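Side-chain contacts in regulatory protein cox (PDB 4LHF), which binds DNA and represses the phage P2 Pc promoter, which controls the immunity repressor gene C and the integrase gene int: residues 15-20 and 55-60; 29-32 and 36-39. One frame throughout, in Å; residues are numbered along the deposited sequence.

Contact 1. Residues 15-20 and 55-60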
loop_
_atom_site.group_PDB
_atom_site.type_symbol
_atom_site.label_atom_id
_atom_site.label_comp_id
_atom_site.label_asym_id
_atom_site.label_seq_id
_atom_site.Cartn_x
_atom_site.Cartn_y
_atom_site.Cartn_z
ATOM N N GLN A 15 3.826 -5.093 -9.208
ATOM C CA GLN A 15 3.231 -4.822 -10.514
ATOM C C GLN A 15 1.715 -4.995 -10.471
ATOM O O GLN A 15 0.971 -4.194 -11.039
ATOM C CB GLN A 15 3.827 -5.738 -11.582
ATOM C CG GLN A 15 5.340 -5.676 -11.686
ATOM C CD GLN A 15 6.024 -6.744 -10.855
ATOM O OE1 GLN A 15 5.606 -7.042 -9.737
ATOM N NE2 GLN A 15 7.079 -7.334 -11.406
ATOM N N GLU A 16 1.265 -6.049 -9.798
ATOM C CA GLU A 16 -0.161 -6.293 -9.612
ATOM C C GLU A 16 -0.776 -5.192 -8.757
ATOM O O GLU A 16 -1.880 -4.711 -9.037
ATOM C CB GLU A 16 -0.388 -7.657 -8.957
ATOM C CG GLU A 16 -1.847 -7.972 -8.652
ATOM C CD GLU A 16 -2.665 -8.290 -9.894
ATOM O OE1 GLU A 16 -2.078 -8.436 -10.988
ATOM O OE2 GLU A 16 -3.904 -8.395 -9.771
ATOM N N PHE A 17 -0.052 -4.797 -7.714
ATOM C CA PHE A 17 -0.469 -3.695 -6.856
ATOM C C PHE A 17 -0.571 -2.413 -7.674
ATOM O O PHE A 17 -1.448 -1.581 -7.443
ATOM C CB PHE A 17 0.522 -3.511 -5.705
ATOM C CG PHE A 17 0.109 -2.463 -4.713
ATOM C CD1 PHE A 17 -0.779 -2.768 -3.696
ATOM C CD2 PHE A 17 0.614 -1.176 -4.791
ATOM C CE1 PHE A 17 -1.161 -1.809 -2.779
ATOM C CE2 PHE A 17 0.235 -0.211 -3.878
ATOM C CZ PHE A 17 -0.653 -0.528 -2.871
ATOM N N ALA A 18 0.337 -2.267 -8.635
ATOM C CA ALA A 18 0.310 -1.137 -9.551
ATOM C C ALA A 18 -0.950 -1.179 -10.403
ATOM O O ALA A 18 -1.587 -0.151 -10.630
ATOM C CB ALA A 18 1.543 -1.145 -10.436
ATOM N N LYS A 19 -1.302 -2.373 -10.875
ATOM C CA LYS A 19 -2.517 -2.547 -11.662
ATOM C C LYS A 19 -3.755 -2.198 -10.844
ATOM O O LYS A 19 -4.735 -1.676 -11.378
ATOM C CB LYS A 19 -2.646 -3.982 -12.176
ATOM C CG LYS A 19 -1.508 -4.455 -13.060
ATOM C CD LYS A 19 -1.921 -5.682 -13.855
ATOM C CE LYS A 19 -0.717 -6.418 -14.419
ATOM N NZ LYS A 19 -0.048 -7.267 -13.391
ATOM N N LEU A 20 -3.708 -2.486 -9.547
ATOM C CA LEU A 20 -4.857 -2.252 -8.677
ATOM C C LEU A 20 -5.131 -0.769 -8.419
ATOM O O LEU A 20 -6.285 -0.347 -8.367
ATOM C CB LEU A 20 -4.695 -2.999 -7.349
ATOM C CG LEU A 20 -4.785 -4.525 -7.401
ATOM C CD1 LEU A 20 -4.702 -5.110 -6.002
ATOM C CD2 LEU A 20 -6.070 -4.953 -8.084
ATOM N N TYR A 55 9.914 -7.259 -5.508
ATOM C CA TYR A 55 9.283 -6.460 -4.467
ATOM C C TYR A 55 7.809 -6.818 -4.339
ATOM O O TYR A 55 7.027 -6.611 -5.267
ATOM C CB TYR A 55 9.446 -4.969 -4.758
ATOM C CG TYR A 55 10.707 -4.364 -4.183
ATOM C CD1 TYR A 55 11.184 -4.758 -2.939
ATOM C CD2 TYR A 55 11.423 -3.403 -4.884
ATOM C CE1 TYR A 55 12.335 -4.208 -2.407
ATOM C CE2 TYR A 55 12.576 -2.849 -4.360
ATOM C CZ TYR A 55 13.027 -3.255 -3.123
ATOM O OH TYR A 55 14.174 -2.708 -2.595
ATOM N N TRP A 56 7.438 -7.366 -3.186
ATOM C CA TRP A 56 6.052 -7.730 -2.923
ATOM C C TRP A 56 5.447 -6.783 -1.899
ATOM O O TRP A 56 6.036 -6.532 -0.855
ATOM C CB TRP A 56 5.965 -9.161 -2.390
ATOM C CG TRP A 56 6.356 -10.220 -3.373
ATOM C CD1 TRP A 56 7.567 -10.367 -3.985
ATOM C CD2 TRP A 56 5.540 -11.304 -3.835
ATOM N NE1 TRP A 56 7.550 -11.466 -4.809
ATOM C CE2 TRP A 56 6.319 -12.059 -4.734
ATOM C CE3 TRP A 56 4.225 -11.704 -3.578
ATOM C CZ2 TRP A 56 5.826 -13.192 -5.379
ATOM C CZ3 TRP A 56 3.737 -12.830 -4.219
ATOM C CH2 TRP A 56 4.536 -13.560 -5.110
ATOM N N VAL A 57 4.268 -6.256 -2.197
ATOM C CA VAL A 57 3.545 -5.444 -1.232
ATOM C C VAL A 57 2.781 -6.331 -0.257
ATOM O O VAL A 57 2.020 -7.218 -0.669
ATOM C CB VAL A 57 2.575 -4.475 -1.923
ATOM C CG1 VAL A 57 1.768 -3.712 -0.887
ATOM C CG2 VAL A 57 3.342 -3.519 -2.819
ATOM N N TYR A 58 3.013 -6.090 1.032
ATOM C CA TYR A 58 2.346 -6.808 2.109
ATOM C C TYR A 58 1.067 -6.072 2.480
ATOM O O TYR A 58 1.109 -4.974 3.032
ATOM C CB TYR A 58 3.275 -6.911 3.319
ATOM C CG TYR A 58 2.794 -7.853 4.397
ATOM C CD1 TYR A 58 2.685 -9.215 4.157
ATOM C CD2 TYR A 58 2.469 -7.383 5.662
ATOM C CE1 TYR A 58 2.251 -10.081 5.142
ATOM C CE2 TYR A 58 2.036 -8.241 6.654
ATOM C CZ TYR A 58 1.928 -9.589 6.390
ATOM O OH TYR A 58 1.496 -10.449 7.374
ATOM N N LEU A 59 -0.067 -6.690 2.173
ATOM C CA LEU A 59 -1.373 -6.029 2.250
ATOM C C LEU A 59 -1.961 -5.743 3.645
ATOM O O LEU A 59 -2.611 -4.712 3.826
ATOM C CB LEU A 59 -2.388 -6.781 1.383
ATOM C CG LEU A 59 -1.978 -6.870 -0.088
ATOM C CD1 LEU A 59 -2.882 -7.816 -0.862
ATOM C CD2 LEU A 59 -1.996 -5.486 -0.708
ATOM N N PRO A 60 -1.771 -6.652 4.621
ATOM C CA PRO A 60 -2.288 -6.332 5.960
ATOM C C PRO A 60 -1.713 -5.041 6.533
ATOM O O PRO A 60 -2.458 -4.229 7.083
ATOM C CB PRO A 60 -1.828 -7.525 6.800
ATOM C CG PRO A 60 -1.774 -8.646 5.838
ATOM C CD PRO A 60 -1.304 -8.050 4.544
#
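Phe17 of helix 14-21 packs on Val57 of strand 54-58. Both methyls of Val57 lie against one face of the ring. Val57 CG1 sits toward the rim, 3.9 Å from Phe17 CD1. A CH-pi contact results, with Val57 CG1 4.2 Å from the ring centroid and 23° off the ring normal. The other methyl, Val57 CG2, lies near the root of the ring, 3.9 Å from Phe17 CG. The two side chains cross at about a right angle. Phe17 carries its ring anti to the backbone N (chi1 -175°), which sends it off the helix toward the strand. Leu59 adds a looser contact: its CD2 comes obliquely to Phe17 CD1 at 4.2 Å. It belongs to the first turn of helix 59-72, just past Tyr58 at the N-cap position. The contact thus joins helix 14-21, which with helix 25-34 probably forms the helix-turn-helix, to the antiparallel sheet and to the start of the long helix. Its contacts are apolar, and Phe17 and Val57 are both buried. Further out, Trp62 meets the Phe17 ring edge-to-face, and Ile12 and Leu37 also touch Phe17. Val57 is held in the sheet by backbone bonding to Ile12 of strand 11-13.

Contact 2. Residues 29-32 and 36-39; sequences RRMI and KLPV
Met31 starts with CG anti to its carbonyl carbon (chi1 -66°) and then bends at chi3 (64°), which carries CE round to Leu37. There Met31 CE lies 4.0 Å from Leu37 CD2. Leu37 CD1 lies between the two ends of the methionine, 4.1 Å from both Met31 CB and Met31 CE. The two side chains cross obliquely, with the Met31 methyl close to CG and both methyls of Leu37. Lys36 runs out as an extended chain alongside Met31; its CB lies 3.4 Å from Met31 O and its CD 4.1 Å from Met31 CE. The lysine is exposed, and it is its aliphatic part that packs here. One backbone bond ties the segments: Lys36 N donates to Met31 O over 2.9 Å. Next along the helix, Ile32 meets Val39 at about a right angle. A single methyl, Val39 CG2, makes this touch, 3.8 Å from Ile32 CD1. Ile32 CG1 lies 4.2 Å from Leu37 CD1, so Ile32 touches Leu37 as well as Val39. Tyr55 packs on Ile32 and Val39, while Phe17 and Trp62 meet Leu37. The contact folds the chain back at the end of helix 25-34, where it turns into strand 39-42. The passage from helix 25-34 into the antiparallel strands 39-42 and 54-58 is consistent with a winged helix-turn-helix domain.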
loop_
_atom_site.group_PDB
_atom_site.type_symbol
_atom_site.label_atom_id
_atom_site.label_comp_id
_atom_site.label_asym_id
_atom_site.label_seq_id
_atom_site.Cartn_x
_atom_site.Cartn_y
_atom_site.Cartn_z
ATOM N N ARG A 29 7.513 1.564 -8.260
ATOM C CA ARG A 29 8.882 1.273 -7.856
ATOM C C ARG A 29 9.522 2.523 -7.267
ATOM O O ARG A 29 10.291 2.443 -6.303
ATOM C CB ARG A 29 9.703 0.742 -9.028
ATOM C CG ARG A 29 10.522 -0.496 -8.687
ATOM C CD ARG A 29 11.550 -0.809 -9.766
ATOM N NE ARG A 29 11.004 -0.652 -11.109
ATOM C CZ ARG A 29 11.355 0.318 -11.945
ATOM N NH1 ARG A 29 10.803 0.385 -13.146
ATOM N NH2 ARG A 29 12.262 1.217 -11.582
ATOM N N ARG A 30 9.189 3.680 -7.836
ATOM C CA ARG A 30 9.643 4.957 -7.291
ATOM C C ARG A 30 9.057 5.205 -5.903
ATOM O O ARG A 30 9.733 5.756 -5.028
ATOM C CB ARG A 30 9.296 6.103 -8.240
ATOM C CG ARG A 30 10.155 6.141 -9.503
ATOM C CD ARG A 30 9.976 7.435 -10.285
ATOM N NE ARG A 30 8.812 7.427 -11.167
ATOM C CZ ARG A 30 8.830 6.977 -12.419
ATOM N NH1 ARG A 30 9.945 6.470 -12.930
ATOM N NH2 ARG A 30 7.730 7.020 -13.159
ATOM N N MET A 31 7.801 4.804 -5.713
ATOM C CA MET A 31 7.162 4.898 -4.405
ATOM C C MET A 31 7.914 4.049 -3.387
ATOM O O MET A 31 8.124 4.469 -2.253
ATOM C CB MET A 31 5.711 4.421 -4.467
ATOM C CG MET A 31 4.794 5.298 -5.312
ATOM S SD MET A 31 3.073 4.752 -5.237
ATOM C CE MET A 31 2.715 5.016 -3.505
ATOM N N ILE A 32 8.319 2.853 -3.802
ATOM C CA ILE A 32 9.069 1.951 -2.937
ATOM C C ILE A 32 10.429 2.539 -2.577
ATOM O O ILE A 32 10.851 2.483 -1.420
ATOM C CB ILE A 32 9.251 0.568 -3.593
ATOM C CG1 ILE A 32 7.893 -0.113 -3.774
ATOM C CG2 ILE A 32 10.170 -0.309 -2.760
ATOM C CD1 ILE A 32 7.982 -1.507 -4.344
ATOM N N LYS A 36 7.454 4.586 0.559
ATOM C CA LYS A 36 6.045 4.898 0.781
ATOM C C LYS A 36 5.173 3.666 1.024
ATOM O O LYS A 36 3.997 3.798 1.368
ATOM C CB LYS A 36 5.473 5.666 -0.409
ATOM C CG LYS A 36 6.094 7.020 -0.673
ATOM C CD LYS A 36 5.346 7.712 -1.798
ATOM C CE LYS A 36 6.049 8.969 -2.260
ATOM N NZ LYS A 36 5.299 9.634 -3.360
ATOM N N LEU A 37 5.734 2.476 0.838
ATOM C CA LEU A 37 4.921 1.262 0.859
ATOM C C LEU A 37 5.494 0.143 1.723
ATOM O O LEU A 37 6.707 -0.056 1.768
ATOM C CB LEU A 37 4.704 0.752 -0.568
ATOM C CG LEU A 37 3.955 1.680 -1.524
ATOM C CD1 LEU A 37 3.948 1.111 -2.930
ATOM C CD2 LEU A 37 2.538 1.898 -1.034
ATOM N N PRO A 38 4.610 -0.595 2.415
ATOM C CA PRO A 38 5.015 -1.774 3.185
ATOM C C PRO A 38 5.469 -2.870 2.236
ATOM O O PRO A 38 4.685 -3.342 1.417
ATOM C CB PRO A 38 3.730 -2.181 3.908
ATOM C CG PRO A 38 2.629 -1.612 3.083
ATOM C CD PRO A 38 3.164 -0.333 2.521
ATOM N N VAL A 39 6.730 -3.272 2.351
ATOM C CA VAL A 39 7.355 -4.096 1.326
ATOM C C VAL A 39 8.133 -5.287 1.884
ATOM O O VAL A 39 8.778 -5.193 2.922
ATOM C CB VAL A 39 8.266 -3.222 0.421
ATOM C CG1 VAL A 39 9.541 -3.951 0.033
ATOM C CG2 VAL A 39 7.504 -2.779 -0.816
#

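How the contacts relate
Contact 2 is nested in the chain loop closed by contact 1, and their centres lie about 9 Å apart. The two touch directly. Tyr58 N and Pro38 O are 3.2 Å apart, a probable hydrogen bond that joins the end of strand 54-58 to the segment leading into strand 39-42. Val57 CG1 packs against the same Pro38 O at 3.7 Å. Tyr55 CB packs on Ile32 CD1 at 3.8 Å, and Tyr55 CD1 on Val39 CG1 at 3.5 Å. Apolar packing also runs from Phe17 of helix 14-21 through Leu37 of the loop to Met31 and Ile32 of helix 25-34, linking two successive helices of this DNA-binding fold. The model contains no DNA.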